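Local coordinates for protein cysteine desulfurase (Stenotrophomonas maltophilia, PDB 6WCI) that probably uses pyridoxal 5'-phosphate to strip sulfur from L-cysteine, leaving L-alanine and passing the sulfur to a carrier, at residues P34-E39 against T53-V58; V135-R140 against K186-T191; H227-V232 against G317-E322; D264-F269 against H291-G296; H331-L336 against A353-L358. One frame throughout, in Å; residues are numbered along the deposited sequence.

The five contacts are spread through one chain of a two-subunit assembly, and none touches another. Interaction 2 joins two neighbouring parallel strands of the seven-stranded sheet in the large domain of this class-V aminotransferase-family enzyme. Interactions 3 and 5 both use helix 318-336: its first turn meets the 227-232 loop and its last turns meet a strand of the six-stranded sheet, the nearest atoms of interactions 3 and 5 being about 5 Å apart. Interactions 4 and 5 are the most distant pair, centres about 42 Å apart. Interactions 1, 2 and 4 reach the second subunit. The cofactor is carried on Lys246, and interaction 1 lies close to it in the fold: Thr53 and Gly54 both bond to His245, the preceding residue.

Interaction 1: residues P34-E39 against T53-V58; sequences PLLMRE and TGQKPV
Leu35 and Gln55 make the main side-chain contact, and it is a polar atom against methyl groups. The two chains cross at about a right angle, and Gln55 OE1 rests 3.3 Å from Leu35 CD1 and 3.8 Å from Leu35 CD2. A bend at chi2 (-55°) places Gln55 CD, and with it the amide lies beside the leucine methyls. The amide of Gln55 has its polar partner elsewhere: NE2 donates to Asn72 O of the second subunit.

Apolar packing is looser. Pro34 CD sits 4.3 Å from Val58 CB, and Leu36 CD2 touches the aliphatic CG of Gln55 at the same distance.

The polar link is a water. It accepts from Leu35 N at 3.1 Å and donates to Lys56 O at 2.7 Å, tying the start of the 3-10 turn 35-37 to the loop 53-57. The Lys56 side chain leads away from this junction; its NZ bonds to Gly54 O and to Gly249 O.

Pro57 then occupies the N-cap position of helix 58-70. This is a water-bridged pairing of two loops, one before strand 39-40 and one leading into helix 58-70, at the subunit interface of a class-V pyridoxal-phosphate enzyme.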
# COMPACT_ATOMS: atom_id res chain seq x y z
N PRO B 34 18.54 3.66 -15.56
CA PRO B 34 18.44 4.70 -16.60
C PRO B 34 18.34 6.11 -16.06
O PRO B 34 18.78 7.04 -16.75
CB PRO B 34 17.17 4.29 -17.37
CG PRO B 34 16.36 3.50 -16.39
CD PRO B 34 17.37 2.77 -15.54
N LEU B 35 17.83 6.31 -14.84
CA LEU B 35 17.66 7.67 -14.32
C LEU B 35 18.99 8.39 -14.13
O LEU B 35 19.07 9.61 -14.32
CB LEU B 35 16.88 7.64 -13.01
CG LEU B 35 16.62 8.97 -12.28
CD1 LEU B 35 15.29 8.91 -11.56
CD2 LEU B 35 17.74 9.35 -11.28
N LEU B 36 20.05 7.66 -13.75
CA LEU B 36 21.35 8.27 -13.51
C LEU B 36 21.90 9.00 -14.73
O LEU B 36 22.88 9.75 -14.59
CB LEU B 36 22.34 7.20 -13.03
CG LEU B 36 21.86 6.37 -11.83
CD1 LEU B 36 22.86 5.30 -11.43
CD2 LEU B 36 21.55 7.26 -10.64
N MET B 37 21.30 8.82 -15.91
CA MET B 37 21.74 9.49 -17.13
C MET B 37 21.27 10.94 -17.22
O MET B 37 21.85 11.72 -17.98
CB MET B 37 21.26 8.70 -18.36
CG MET B 37 21.94 9.05 -19.68
SD MET B 37 21.57 7.90 -21.03
CE MET B 37 22.32 6.40 -20.39
N ARG B 38 20.28 11.33 -16.41
CA ARG B 38 19.67 12.64 -16.61
C ARG B 38 20.53 13.77 -16.04
O ARG B 38 21.44 13.56 -15.23
CB ARG B 38 18.29 12.71 -15.96
CG ARG B 38 18.32 12.65 -14.44
CD ARG B 38 17.03 13.21 -13.85
NE ARG B 38 16.94 14.66 -14.04
CZ ARG B 38 15.89 15.39 -13.69
NH1 ARG B 38 14.82 14.80 -13.16
NH2 ARG B 38 15.90 16.71 -13.87
N GLU B 39 20.19 14.98 -16.45
CA GLU B 39 20.84 16.19 -15.98
C GLU B 39 19.93 16.94 -15.01
O GLU B 39 18.71 16.81 -15.04
CB GLU B 39 21.19 17.11 -17.15
CG GLU B 39 21.94 16.41 -18.26
CD GLU B 39 22.58 17.40 -19.20
OE1 GLU B 39 21.95 17.79 -20.21
OE2 GLU B 39 23.72 17.80 -18.91
N THR B 53 15.35 7.35 -0.75
CA THR B 53 14.81 6.30 -1.59
C THR B 53 15.88 5.92 -2.61
O THR B 53 16.70 6.76 -3.01
CB THR B 53 13.53 6.72 -2.32
OG1 THR B 53 12.89 5.56 -2.86
CG2 THR B 53 13.84 7.66 -3.49
N GLY B 54 15.88 4.65 -3.02
CA GLY B 54 16.84 4.18 -3.99
C GLY B 54 16.32 4.26 -5.42
O GLY B 54 15.13 4.38 -5.69
N GLN B 55 17.25 4.22 -6.37
CA GLN B 55 16.88 4.25 -7.77
C GLN B 55 16.70 2.83 -8.28
O GLN B 55 17.12 1.85 -7.65
CB GLN B 55 17.94 4.99 -8.59
CG GLN B 55 18.15 6.44 -8.17
CD GLN B 55 16.87 7.24 -8.17
OE1 GLN B 55 15.96 6.97 -8.95
NE2 GLN B 55 16.78 8.22 -7.29
N LYS B 56 16.07 2.72 -9.46
CA LYS B 56 15.62 1.39 -9.85
C LYS B 56 16.39 0.89 -11.07
O LYS B 56 16.69 1.67 -11.98
CB LYS B 56 14.12 1.38 -10.18
CG LYS B 56 13.25 2.27 -9.28
CD LYS B 56 13.36 1.93 -7.82
CE LYS B 56 12.50 2.89 -7.01
NZ LYS B 56 12.68 2.75 -5.54
N PRO B 57 16.72 -0.40 -11.11
CA PRO B 57 17.28 -0.98 -12.33
C PRO B 57 16.20 -1.19 -13.38
O PRO B 57 15.01 -1.31 -13.07
CB PRO B 57 17.87 -2.31 -11.87
CG PRO B 57 17.08 -2.66 -10.65
CD PRO B 57 16.69 -1.37 -9.99
N VAL B 58 16.63 -1.25 -14.63
CA VAL B 58 15.69 -1.33 -15.73
C VAL B 58 14.91 -2.65 -15.69
O VAL B 58 13.79 -2.72 -16.22
CB VAL B 58 16.43 -1.14 -17.06
CG1 VAL B 58 17.15 -2.43 -17.48
CG2 VAL B 58 15.47 -0.67 -18.12
O HOH W 1 17.21 4.19 -12.66

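Interaction 2: residues V135-R140 against K186-T191; sequences VILITR and KLLAVT
Two neighbouring parallel strands of the seven-stranded sheet meet here, 135-139 and 185-191, and Leu137 lies at the middle of the pairing. The short segments run 11° from parallel, with axes 4.6 Å apart at their closest.

Leu137 bonds through both backbone groups: its N donates to Leu187 O at 2.8 Å, and its O accepts from Ala189 N at 2.7 Å. Lys186 N to Val135 O and Thr139 N to Ala189 O extend the pattern at the two ends, the latter longer at 3.2 Å. All four acceptors are met nearly head-on, and the Leu137 N-H...O angle to Leu187 O is almost straight, 176°. Leu137 O also takes a CA-H...O contact from Leu188 CA at 3.1 Å.

On one face Leu137 and Leu188 lie side by side, pointing the same way, with Leu188 CD1 3.9 Å from Leu137 CG; Leu177 and Ala180 of helix 174-180 pack on Leu137 there. On the other face Ile136 CG2 meets Leu187 CD2 at 4.0 Å, and Ile138 CG2 meets Ala189 CB. Trp150 of helix 148-157 touches Ile138, Leu187 and Ala189 on this side. At the end of the pairing Thr139 turns its methyl to the partner strand, CG2 lying 3.8 Å from Val190 CB, while its OG1 bonds to Glu142 OE2.

Helices on both faces of a largely parallel sheet make this the three-layer alpha-beta-alpha core of the large domain in fold-type I pyridoxal-phosphate enzymes.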
# COMPACT_ATOMS: atom_id res chain seq x y z
N VAL B 135 7.26 -2.29 30.07
CA VAL B 135 8.18 -1.33 29.49
C VAL B 135 8.48 -1.74 28.06
O VAL B 135 8.75 -2.92 27.80
CB VAL B 135 9.47 -1.22 30.32
CG1 VAL B 135 10.51 -0.35 29.60
CG2 VAL B 135 9.12 -0.67 31.68
N ILE B 136 8.40 -0.77 27.15
CA ILE B 136 8.88 -0.92 25.78
C ILE B 136 10.21 -0.18 25.70
O ILE B 136 10.30 1.01 26.02
CB ILE B 136 7.88 -0.34 24.76
CG1 ILE B 136 6.50 -1.01 24.91
CG2 ILE B 136 8.42 -0.48 23.33
CD1 ILE B 136 5.42 -0.33 24.08
N LEU B 137 11.25 -0.89 25.29
CA LEU B 137 12.59 -0.32 25.23
C LEU B 137 12.89 0.01 23.77
O LEU B 137 12.78 -0.86 22.90
CB LEU B 137 13.62 -1.29 25.82
CG LEU B 137 15.05 -0.77 25.99
CD1 LEU B 137 15.07 0.40 26.94
CD2 LEU B 137 15.97 -1.88 26.47
N ILE B 138 13.23 1.28 23.50
CA ILE B 138 13.44 1.79 22.15
C ILE B 138 14.79 2.50 22.13
O ILE B 138 15.07 3.30 23.03
CB ILE B 138 12.34 2.79 21.74
CG1 ILE B 138 10.94 2.21 22.03
CG2 ILE B 138 12.52 3.23 20.28
CD1 ILE B 138 9.82 3.19 21.74
N THR B 139 15.61 2.23 21.11
CA THR B 139 16.94 2.85 21.10
C THR B 139 16.85 4.32 20.67
O THR B 139 15.95 4.73 19.93
CB THR B 139 17.91 2.13 20.17
OG1 THR B 139 17.90 2.75 18.88
CG2 THR B 139 17.57 0.67 20.03
N ARG B 140 17.83 5.09 21.15
CA ARG B 140 17.95 6.51 20.83
C ARG B 140 18.04 6.78 19.33
O ARG B 140 17.69 7.89 18.89
CB ARG B 140 19.19 7.06 21.55
CG ARG B 140 19.58 8.49 21.21
CD ARG B 140 18.49 9.46 21.61
NE ARG B 140 18.23 9.43 23.05
CZ ARG B 140 17.44 10.30 23.67
NH1 ARG B 140 16.84 11.26 22.97
NH2 ARG B 140 17.24 10.20 24.97
N LYS B 186 9.20 -5.80 28.08
CA LYS B 186 8.61 -6.86 27.29
C LYS B 186 8.93 -6.78 25.80
O LYS B 186 8.72 -7.78 25.10
CB LYS B 186 7.09 -6.88 27.49
CG LYS B 186 6.64 -6.94 28.94
CD LYS B 186 7.18 -8.18 29.63
CE LYS B 186 6.74 -8.24 31.08
NZ LYS B 186 7.48 -9.28 31.86
N LEU B 187 9.44 -5.64 25.31
CA LEU B 187 9.69 -5.47 23.89
C LEU B 187 10.84 -4.48 23.68
O LEU B 187 10.97 -3.49 24.41
CB LEU B 187 8.43 -4.98 23.14
CG LEU B 187 8.47 -4.99 21.61
CD1 LEU B 187 7.10 -5.38 20.99
CD2 LEU B 187 8.95 -3.67 21.00
N LEU B 188 11.65 -4.75 22.66
CA LEU B 188 12.80 -3.91 22.30
C LEU B 188 12.71 -3.55 20.83
O LEU B 188 12.66 -4.44 19.97
CB LEU B 188 14.13 -4.63 22.58
CG LEU B 188 15.40 -4.00 21.99
CD1 LEU B 188 15.69 -2.65 22.62
CD2 LEU B 188 16.56 -4.94 22.17
N ALA B 189 12.68 -2.25 20.54
CA ALA B 189 12.67 -1.74 19.17
C ALA B 189 14.08 -1.26 18.84
O ALA B 189 14.52 -0.23 19.34
CB ALA B 189 11.65 -0.61 18.99
N VAL B 190 14.77 -2.01 17.98
CA VAL B 190 16.17 -1.76 17.70
C VAL B 190 16.39 -1.80 16.19
O VAL B 190 15.96 -2.75 15.52
CB VAL B 190 17.09 -2.77 18.42
CG1 VAL B 190 16.62 -4.21 18.17
CG2 VAL B 190 18.55 -2.57 18.01
N THR B 191 17.05 -0.78 15.65
CA THR B 191 17.32 -0.76 14.22
C THR B 191 18.53 -1.62 13.88
O THR B 191 19.46 -1.78 14.68
CB THR B 191 17.54 0.67 13.73
OG1 THR B 191 17.62 0.65 12.30
CG2 THR B 191 18.84 1.25 14.28

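Interaction 3: residues H227-V232 against G317-E322; sequences HRKVDV and GQENVE
Over one face of the Arg228 guanidinium lies the carboxylate of Glu322, with OE1 4.3 Å above the plane and displaced toward the rim. The two planes are 52° apart. Glu322 OE2 comes to 3.4 Å from Arg228 NH1 but stands well out of the guanidinium plane, so the salt bridge is a pairing of charges with no N-H aimed at the oxygen. Arg228 has a second acidic partner, Glu350, which forms a salt bridge with NH2; the two carboxylates probably share its positive charge.

Lys229 lies against the first turn of helix 318-336. Its CB is 3.5 Å from Gln318 CB, and further out it runs alongside Glu319, pointing the same way, with CD 3.1 Å from Glu319 OE2. The ammonium turns off at chi4 (-55°), leaving NZ 4.9 Å from that same oxygen, which suggests mild electrostatic attraction without direct contact.

A backbone contact and a water complete it. His227 O approaches Glu322 CA at 3.4 Å in a CA-H...O contact, and a water accepts from both Val230 N, at 2.9 Å, and Gln318 NE2, at 3.0 Å. Gly317, at the N-cap position, has positive phi where helix 300-316 gives way to helix 318-336. The contact thus docks the loop after strand 216-220 of the seven-stranded sheet onto the beginning of the helix that leads to the six-stranded sheet.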
# COMPACT_ATOMS: atom_id res chain seq x y z
N HIS B 227 21.99 -2.81 1.63
CA HIS B 227 23.41 -2.50 1.72
C HIS B 227 24.28 -3.66 2.18
O HIS B 227 25.51 -3.57 2.06
CB HIS B 227 23.63 -1.31 2.66
CG HIS B 227 22.91 -0.07 2.24
ND1 HIS B 227 23.34 0.72 1.19
CD2 HIS B 227 21.77 0.50 2.70
CE1 HIS B 227 22.50 1.74 1.05
NE2 HIS B 227 21.55 1.63 1.95
N ARG B 228 23.69 -4.75 2.68
CA ARG B 228 24.46 -5.89 3.14
C ARG B 228 23.61 -7.14 3.04
O ARG B 228 22.38 -7.08 2.95
CB ARG B 228 24.93 -5.70 4.58
CG ARG B 228 23.78 -5.70 5.56
CD ARG B 228 24.17 -5.07 6.88
NE ARG B 228 25.11 -5.91 7.62
CZ ARG B 228 26.41 -5.67 7.73
NH1 ARG B 228 26.95 -4.61 7.15
NH2 ARG B 228 27.16 -6.50 8.44
N LYS B 229 24.28 -8.29 3.05
CA LYS B 229 23.56 -9.55 3.10
C LYS B 229 22.98 -9.73 4.49
O LYS B 229 23.70 -9.65 5.49
CB LYS B 229 24.46 -10.74 2.75
CG LYS B 229 23.65 -12.04 2.73
CD LYS B 229 24.35 -13.18 2.02
CE LYS B 229 23.41 -14.38 1.88
NZ LYS B 229 22.85 -14.84 3.20
N VAL B 230 21.68 -9.96 4.55
CA VAL B 230 21.01 -10.24 5.81
C VAL B 230 20.40 -11.63 5.72
O VAL B 230 19.57 -11.90 4.85
CB VAL B 230 19.94 -9.19 6.16
CG1 VAL B 230 19.37 -9.48 7.54
CG2 VAL B 230 20.54 -7.79 6.13
N ASP B 231 20.87 -12.52 6.59
CA ASP B 231 20.22 -13.80 6.89
C ASP B 231 19.30 -13.52 8.06
O ASP B 231 19.71 -13.57 9.22
CB ASP B 231 21.27 -14.86 7.20
CG ASP B 231 20.67 -16.20 7.57
OD1 ASP B 231 19.45 -16.29 7.84
OD2 ASP B 231 21.43 -17.20 7.60
N VAL B 232 18.03 -13.22 7.76
CA VAL B 232 17.11 -12.81 8.81
C VAL B 232 16.94 -13.92 9.85
O VAL B 232 16.86 -13.65 11.06
CB VAL B 232 15.75 -12.38 8.23
CG1 VAL B 232 14.75 -12.14 9.33
CG2 VAL B 232 15.89 -11.12 7.38
N GLY B 317 25.05 -10.31 -5.78
CA GLY B 317 25.72 -10.75 -4.57
C GLY B 317 25.68 -9.66 -3.52
O GLY B 317 26.36 -8.63 -3.65
N GLN B 318 24.87 -9.86 -2.48
CA GLN B 318 24.76 -8.87 -1.42
C GLN B 318 26.11 -8.61 -0.76
O GLN B 318 26.43 -7.47 -0.41
CB GLN B 318 23.73 -9.33 -0.38
CG GLN B 318 22.35 -9.69 -0.94
CD GLN B 318 22.14 -11.20 -1.06
OE1 GLN B 318 22.94 -11.90 -1.67
NE2 GLN B 318 21.04 -11.70 -0.47
N GLU B 319 26.92 -9.66 -0.58
CA GLU B 319 28.28 -9.47 -0.08
C GLU B 319 29.08 -8.59 -1.02
O GLU B 319 29.88 -7.76 -0.57
CB GLU B 319 28.98 -10.81 0.11
CG GLU B 319 28.51 -11.62 1.30
CD GLU B 319 27.51 -12.69 0.92
OE1 GLU B 319 26.85 -12.57 -0.13
OE2 GLU B 319 27.39 -13.67 1.69
N ASN B 320 28.90 -8.76 -2.33
CA ASN B 320 29.61 -7.92 -3.29
C ASN B 320 29.18 -6.46 -3.17
O ASN B 320 30.00 -5.55 -3.30
CB ASN B 320 29.39 -8.43 -4.71
CG ASN B 320 30.06 -9.76 -4.98
OD1 ASN B 320 31.18 -10.01 -4.51
ND2 ASN B 320 29.39 -10.64 -5.73
N VAL B 321 27.90 -6.23 -2.91
CA VAL B 321 27.40 -4.87 -2.74
C VAL B 321 27.98 -4.23 -1.49
O VAL B 321 28.41 -3.07 -1.49
CB VAL B 321 25.86 -4.86 -2.70
CG1 VAL B 321 25.36 -3.56 -2.09
CG2 VAL B 321 25.29 -5.02 -4.10
N GLU B 322 27.99 -4.98 -0.38
CA GLU B 322 28.53 -4.46 0.87
C GLU B 322 29.99 -4.07 0.71
O GLU B 322 30.42 -3.02 1.20
CB GLU B 322 28.37 -5.51 1.97
CG GLU B 322 29.17 -5.22 3.22
CD GLU B 322 28.98 -6.28 4.29
OE1 GLU B 322 28.35 -7.31 4.00
OE2 GLU B 322 29.45 -6.07 5.42
O HOH W 2 20.14 -10.46 2.16

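Interaction 4: residues D264-F269 against H291-G296; sequences DAMPPF and HKFEAG
Lys292 and Phe293 bring the loop after strand 285-286 against the end of helix 260-265 and the extended Pro267-Pro268 segment that follows, with a lysine-to-carbonyl link at the end of that helix.

His291 and Lys292 form a short 3-10 segment, and from it the Lys292 chain runs fully extended to its tip (chi4 179°). NZ donates to Met266 O at 2.8 Å, meeting that carbonyl almost head-on, and it also bonds to Leu263 O within the helix. Asp264 O lies 3.0 Å from Lys292 NZ, but at a poor angle for a bond. Near the C-terminal end of helix 260-265, the ammonium would probably be favoured by the helix dipole. Lys292 O, at the other end of the residue, receives a hydrogen bond from a water at 2.7 Å; the same water accepts from Phe269 N and so bridges the two loops. Phe269 stacks on Tyr123 of its own chain, and its O accepts from Tyr123 OH of the second subunit.

Phe293 comes next. CG of Lys292 lies 4.0 Å above the centre of one face of its ring. The rim meets the other segment: CZ touches Met266 CB at 3.8 Å, and Leu120 of helix 114-126 and Val109 of strand 108-111 pack round the same side chain. At the Phe293 edge, Pro267 O lies in the plane of the ring, 3.4 Å from CE1.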
# COMPACT_ATOMS: atom_id res chain seq x y z
N ASP B 264 0.87 -17.12 14.21
CA ASP B 264 -0.31 -17.92 14.51
C ASP B 264 -1.09 -17.35 15.69
O ASP B 264 -2.32 -17.32 15.67
CB ASP B 264 0.08 -19.38 14.76
CG ASP B 264 0.57 -20.08 13.50
OD1 ASP B 264 0.29 -19.58 12.39
OD2 ASP B 264 1.22 -21.13 13.62
N ALA B 265 -0.38 -16.87 16.73
CA ALA B 265 -1.05 -16.39 17.93
C ALA B 265 -1.65 -14.99 17.75
O ALA B 265 -2.62 -14.66 18.44
CB ALA B 265 -0.08 -16.39 19.11
N MET B 266 -1.09 -14.17 16.87
CA MET B 266 -1.54 -12.79 16.73
C MET B 266 -2.93 -12.73 16.09
O MET B 266 -3.18 -13.43 15.10
CB MET B 266 -0.57 -11.99 15.86
CG MET B 266 0.73 -11.58 16.57
SD MET B 266 2.03 -11.10 15.40
CE MET B 266 1.28 -9.76 14.50
N PRO B 267 -3.81 -11.87 16.58
CA PRO B 267 -5.12 -11.68 15.93
C PRO B 267 -4.96 -10.90 14.63
O PRO B 267 -3.97 -10.18 14.45
CB PRO B 267 -5.92 -10.88 16.96
CG PRO B 267 -4.86 -10.11 17.69
CD PRO B 267 -3.69 -11.05 17.80
N PRO B 268 -5.90 -11.04 13.70
CA PRO B 268 -5.81 -10.27 12.46
C PRO B 268 -5.81 -8.78 12.75
O PRO B 268 -6.31 -8.32 13.78
CB PRO B 268 -7.05 -10.70 11.67
CG PRO B 268 -7.92 -11.46 12.60
CD PRO B 268 -7.04 -11.97 13.71
N PHE B 269 -5.21 -8.03 11.83
CA PHE B 269 -5.14 -6.58 11.94
C PHE B 269 -6.17 -5.96 10.99
O PHE B 269 -7.28 -5.61 11.42
CB PHE B 269 -3.72 -6.07 11.62
CG PHE B 269 -3.55 -4.59 11.78
CD1 PHE B 269 -4.33 -3.89 12.69
CD2 PHE B 269 -2.64 -3.90 11.02
CE1 PHE B 269 -4.20 -2.53 12.82
CE2 PHE B 269 -2.49 -2.54 11.15
CZ PHE B 269 -3.27 -1.85 12.06
N HIS B 291 -1.43 -14.81 4.52
CA HIS B 291 -2.58 -14.10 3.96
C HIS B 291 -3.53 -13.59 5.04
O HIS B 291 -4.25 -12.62 4.81
CB HIS B 291 -3.34 -15.01 2.99
CG HIS B 291 -2.56 -15.32 1.76
ND1 HIS B 291 -1.87 -16.50 1.59
CD2 HIS B 291 -2.34 -14.59 0.64
CE1 HIS B 291 -1.26 -16.49 0.42
NE2 HIS B 291 -1.54 -15.34 -0.18
N LYS B 292 -3.53 -14.23 6.21
CA LYS B 292 -4.19 -13.74 7.42
C LYS B 292 -3.96 -12.25 7.64
O LYS B 292 -4.85 -11.55 8.15
CB LYS B 292 -3.67 -14.55 8.62
CG LYS B 292 -4.24 -14.19 9.98
CD LYS B 292 -3.60 -15.07 11.04
CE LYS B 292 -4.07 -14.72 12.44
NZ LYS B 292 -3.45 -15.63 13.43
N PHE B 293 -2.78 -11.74 7.25
CA PHE B 293 -2.40 -10.36 7.51
C PHE B 293 -2.32 -9.52 6.24
O PHE B 293 -1.83 -8.38 6.30
CB PHE B 293 -1.06 -10.31 8.28
CG PHE B 293 -1.12 -10.99 9.63
CD1 PHE B 293 -1.80 -10.39 10.70
CD2 PHE B 293 -0.53 -12.22 9.83
CE1 PHE B 293 -1.87 -11.02 11.95
CE2 PHE B 293 -0.59 -12.86 11.08
CZ PHE B 293 -1.27 -12.26 12.14
N GLU B 294 -2.83 -10.02 5.11
CA GLU B 294 -2.85 -9.32 3.83
C GLU B 294 -4.31 -9.20 3.37
O GLU B 294 -4.82 -10.07 2.67
CB GLU B 294 -1.98 -10.06 2.78
CG GLU B 294 -0.48 -10.12 3.14
CD GLU B 294 0.26 -11.28 2.47
OE1 GLU B 294 -0.38 -12.02 1.69
OE2 GLU B 294 1.47 -11.45 2.73
N ALA B 295 -4.97 -8.11 3.77
CA ALA B 295 -6.39 -7.92 3.49
C ALA B 295 -6.57 -7.17 2.18
O ALA B 295 -5.88 -6.19 1.92
CB ALA B 295 -7.07 -7.17 4.64
N GLY B 296 -7.50 -7.65 1.34
CA GLY B 296 -7.84 -6.93 0.12
C GLY B 296 -6.81 -7.11 -0.98
O GLY B 296 -5.82 -7.85 -0.86
O HOH W 3 -5.15 -9.02 9.14

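Interaction 5: residues H331-L336 against A353-L358; sequences HFTEEL and AVVSFL
Leu336 N donates to Phe332 O at 2.9 Å, the shorter of the two backbone bonds that wind this last part of helix 318-336 and set Phe332 and Leu336 one turn apart on the side that meets Val355 and Phe357. The meeting itself is apolar.

Val355 is at the centre of it. Its CB lies 3.8 Å from Phe332 CE1, the two side chains crossing at a slant, and its CG1, anti to the backbone N (chi1 176°), reaches 3.6 Å from Leu336 CD2. Leu336 and Val355 slide past each other in opposite directions. That same Leu336 CD2 also approaches Phe357 CD1 at 4.0 Å, this time with the side chains crossing at about a right angle, so one methyl touches both neighbours on the strand. Thr333 brings its hydroxyl oxygen OG1 to 4.0 Å from Val355 CG2, while the hydroxyl bonds to Leu329 O, one turn back along the helix.

The short segments 331-336 and 354-358 run 21° from parallel, axes 10.0 Å apart at their closest, the spacing of a helix packed on a sheet. Strand 354-359 lies between strands 342-345 and 397-401 in the six-stranded sheet. Helix 408-422 packs beside this helix, with Met415 touching both Phe332 and Leu336, and Leu342 of strand 342-345 touches Leu336 and Phe357.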
# COMPACT_ATOMS: atom_id res chain seq x y z
N HIS B 331 36.41 5.90 0.65
CA HIS B 331 36.87 7.00 -0.18
C HIS B 331 36.15 8.29 0.19
O HIS B 331 36.78 9.34 0.40
CB HIS B 331 36.68 6.66 -1.66
CG HIS B 331 37.06 7.77 -2.61
ND1 HIS B 331 36.70 7.76 -3.94
CD2 HIS B 331 37.77 8.90 -2.42
CE1 HIS B 331 37.17 8.85 -4.53
NE2 HIS B 331 37.82 9.56 -3.63
N PHE B 332 34.82 8.23 0.30
CA PHE B 332 34.05 9.43 0.61
C PHE B 332 34.39 9.97 1.99
O PHE B 332 34.40 11.19 2.20
CB PHE B 332 32.55 9.12 0.51
CG PHE B 332 31.67 10.29 0.81
CD1 PHE B 332 31.30 10.60 2.11
CD2 PHE B 332 31.18 11.08 -0.21
CE1 PHE B 332 30.48 11.68 2.38
CE2 PHE B 332 30.36 12.16 0.05
CZ PHE B 332 30.01 12.46 1.34
N THR B 333 34.62 9.08 2.96
CA THR B 333 34.89 9.54 4.32
C THR B 333 36.31 10.11 4.43
O THR B 333 36.52 11.13 5.09
CB THR B 333 34.71 8.39 5.32
OG1 THR B 333 33.34 7.95 5.31
CG2 THR B 333 35.09 8.84 6.74
N GLU B 334 37.28 9.46 3.78
CA GLU B 334 38.66 9.94 3.83
C GLU B 334 38.75 11.34 3.24
O GLU B 334 39.38 12.23 3.82
CB GLU B 334 39.58 8.97 3.10
CG GLU B 334 41.06 9.27 3.25
CD GLU B 334 41.94 8.27 2.52
OE1 GLU B 334 41.41 7.53 1.66
OE2 GLU B 334 43.15 8.21 2.81
N GLU B 335 38.12 11.55 2.09
CA GLU B 335 38.13 12.88 1.49
C GLU B 335 37.24 13.86 2.26
O GLU B 335 37.57 15.05 2.35
CB GLU B 335 37.68 12.80 0.02
CG GLU B 335 38.44 11.78 -0.81
CD GLU B 335 39.92 12.11 -0.95
OE1 GLU B 335 40.76 11.22 -0.69
OE2 GLU B 335 40.23 13.26 -1.30
N LEU B 336 36.13 13.38 2.84
CA LEU B 336 35.29 14.30 3.61
C LEU B 336 36.03 14.83 4.84
O LEU B 336 35.93 16.02 5.16
CB LEU B 336 33.99 13.62 4.03
CG LEU B 336 32.82 14.58 4.26
CD1 LEU B 336 32.33 15.19 2.94
CD2 LEU B 336 31.68 13.89 4.99
N ALA B 353 27.16 2.84 4.09
CA ALA B 353 27.64 4.02 3.36
C ALA B 353 26.68 5.21 3.50
O ALA B 353 26.21 5.79 2.52
CB ALA B 353 27.86 3.68 1.89
N VAL B 354 26.45 5.61 4.74
CA VAL B 354 25.62 6.77 5.07
C VAL B 354 26.45 7.71 5.93
O VAL B 354 27.03 7.29 6.93
CB VAL B 354 24.32 6.35 5.79
CG1 VAL B 354 23.54 7.57 6.26
CG2 VAL B 354 23.48 5.47 4.88
N VAL B 355 26.53 8.98 5.53
CA VAL B 355 27.35 9.97 6.22
C VAL B 355 26.49 11.20 6.50
O VAL B 355 26.13 11.93 5.56
CB VAL B 355 28.60 10.35 5.42
CG1 VAL B 355 29.35 11.46 6.14
CG2 VAL B 355 29.49 9.14 5.18
N SER B 356 26.17 11.43 7.76
CA SER B 356 25.54 12.67 8.19
C SER B 356 26.62 13.58 8.78
O SER B 356 27.43 13.12 9.59
CB SER B 356 24.44 12.41 9.22
OG SER B 356 23.33 11.72 8.65
N PHE B 357 26.64 14.84 8.38
CA PHE B 357 27.74 15.72 8.77
C PHE B 357 27.26 17.16 8.93
O PHE B 357 26.21 17.55 8.41
CB PHE B 357 28.90 15.67 7.77
CG PHE B 357 28.54 16.21 6.40
CD1 PHE B 357 27.96 15.40 5.45
CD2 PHE B 357 28.80 17.54 6.08
CE1 PHE B 357 27.63 15.90 4.20
CE2 PHE B 357 28.47 18.04 4.83
CZ PHE B 357 27.89 17.21 3.89
N LEU B 358 28.05 17.93 9.66
CA LEU B 358 27.87 19.36 9.82
C LEU B 358 29.18 20.06 9.48
O LEU B 358 30.25 19.45 9.50
CB LEU B 358 27.43 19.73 11.24
CG LEU B 358 25.98 19.48 11.66
CD1 LEU B 358 25.78 19.98 13.07
CD2 LEU B 358 25.03 20.17 10.71